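Local coordinates for 3-Hydroxyacyl-CoA dehydrogenase (Ralstonia eutropha H16, PDB 4PZC), which probably catalyses the NAD-dependent oxidation of (S)-3-hydroxybutyryl-CoA and related 3-hydroxyacyl-CoA thioesters, at residues H224-P228 with L229-D233. Numbering follows the deposited sequence.
Sequences HPIGP and LALAD
The first turn of helix 228-235, in the C-terminal domain of this 3-hydroxyacyl-CoA dehydrogenase, is closed by the carbonyl oxygens of Gly227 and Pro228, which accept the N-H groups of Leu231 and Ala232. Gly227 is the N-cap, and Pro228 fills the first helical position, where its missing N-H costs no helix bond. Leu231 N donates to Gly227 O at 2.7 Å, in the carbonyl plane and with an N-H...O angle of 153°. One residue on, Ala232 N reaches Pro228 O, also at 2.7 Å, but stands 33° off that carbonyl's plane. The N-H groups of Leu229 and Ala230 point ahead of the first turn and are taken by the two carboxylate oxygens of Asp215 from helix 211-222, a negative charge that would probably favour the helix start by meeting the positive end of its dipole. Before the cap, Ile226 directs its side chain toward the first turn. The CG2 methyl, trans to the Ile226 amide nitrogen, lies against the turn, 3.9 Å from Ala230 CB and 4.1 Å from Leu231 CB. On another side of the helix, Pro228, Leu229 and Ala232 pack on helix 189-205, and Asp233 receives hydrogen bonds from Val279 N and Tyr280 N. Beside the first helical bond, the CB of Ala230 lies 3.4 Å from Gly227 O.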
loop_
_atom_site.group_PDB
_atom_site.type_symbol
_atom_site.label_atom_id
_atom_site.label_comp_id
_atom_site.label_asym_id
_atom_site.label_seq_id
_atom_site.Cartn_x
_atom_site.Cartn_y
_atom_site.Cartn_z
ATOM N N HIS A 224 -6.027 -1.663 -2.196
ATOM C CA HIS A 224 -5.636 -1.861 -0.806
ATOM C C HIS A 224 -6.930 -2.015 -0.009
ATOM O O HIS A 224 -7.874 -1.255 -0.214
ATOM C CB HIS A 224 -4.907 -0.642 -0.246
ATOM C CG HIS A 224 -3.589 -0.354 -0.885
ATOM N ND1 HIS A 224 -2.778 0.679 -0.468
ATOM C CD2 HIS A 224 -2.933 -0.955 -1.900
ATOM C CE1 HIS A 224 -1.677 0.708 -1.195
ATOM N NE2 HIS A 224 -1.745 -0.278 -2.070
ATOM N N PRO A 225 -6.963 -2.954 0.939
ATOM C CA PRO A 225 -8.163 -3.245 1.696
ATOM C C PRO A 225 -8.707 -2.048 2.439
ATOM O O PRO A 225 -9.908 -1.978 2.686
ATOM C CB PRO A 225 -7.681 -4.259 2.729
ATOM C CG PRO A 225 -6.228 -3.984 2.901
ATOM C CD PRO A 225 -5.768 -3.572 1.537
ATOM N N ILE A 226 -7.816 -1.140 2.834
ATOM C CA ILE A 226 -8.172 0.045 3.612
ATOM C C ILE A 226 -7.263 1.173 3.161
ATOM O O ILE A 226 -6.104 0.943 2.803
ATOM C CB ILE A 226 -7.973 -0.204 5.125
ATOM C CG1 ILE A 226 -9.054 -1.158 5.647
ATOM C CG2 ILE A 226 -8.022 1.096 5.916
ATOM C CD1 ILE A 226 -8.710 -1.823 6.969
ATOM N N GLY A 227 -7.798 2.388 3.174
ATOM C CA GLY A 227 -7.023 3.563 2.846
ATOM C C GLY A 227 -6.188 4.004 4.030
ATOM O O GLY A 227 -6.593 3.811 5.180
ATOM N N PRO A 228 -5.040 4.657 3.746
ATOM C CA PRO A 228 -4.010 5.015 4.724
ATOM C C PRO A 228 -4.487 5.975 5.793
ATOM O O PRO A 228 -4.035 5.869 6.922
ATOM C CB PRO A 228 -2.920 5.682 3.866
ATOM C CG PRO A 228 -3.653 6.258 2.705
ATOM C CD PRO A 228 -4.778 5.286 2.434
ATOM N N LEU A 229 -5.382 6.903 5.474
ATOM C CA LEU A 229 -5.837 7.829 6.518
ATOM C C LEU A 229 -6.680 7.085 7.564
ATOM O O LEU A 229 -6.399 7.142 8.779
ATOM C CB LEU A 229 -6.602 9.010 5.920
ATOM C CG LEU A 229 -5.801 9.862 4.925
ATOM C CD1 LEU A 229 -6.661 10.995 4.397
ATOM C CD2 LEU A 229 -4.515 10.425 5.525
ATOM N N ALA A 230 -7.673 6.355 7.072
ATOM C CA ALA A 230 -8.427 5.406 7.900
ATOM C C ALA A 230 -7.469 4.472 8.650
ATOM O O ALA A 230 -7.615 4.219 9.857
ATOM C CB ALA A 230 -9.362 4.568 7.023
ATOM N N LEU A 231 -6.497 3.948 7.909
ATOM C CA LEU A 231 -5.516 3.048 8.480
ATOM C C LEU A 231 -4.788 3.712 9.631
ATOM O O LEU A 231 -4.552 3.074 10.673
ATOM C CB LEU A 231 -4.495 2.617 7.435
ATOM C CG LEU A 231 -3.585 1.474 7.877
ATOM C CD1 LEU A 231 -4.407 0.310 8.422
ATOM C CD2 LEU A 231 -2.713 1.019 6.713
ATOM N N ALA A 232 -4.441 4.987 9.437
ATOM C CA ALA A 232 -3.700 5.721 10.437
ATOM C C ALA A 232 -4.530 5.886 11.713
ATOM O O ALA A 232 -3.988 5.821 12.824
ATOM C CB ALA A 232 -3.285 7.060 9.894
ATOM N N ASP A 233 -5.841 6.068 11.537
ATOM C CA ASP A 233 -6.769 6.250 12.656
ATOM C C ASP A 233 -6.847 5.012 13.544
ATOM O O ASP A 233 -7.040 5.142 14.768
ATOM C CB ASP A 233 -8.174 6.668 12.162
ATOM C CG ASP A 233 -8.287 8.165 11.882
ATOM O OD1 ASP A 233 -7.293 8.893 12.116
ATOM O OD2 ASP A 233 -9.370 8.627 11.448
#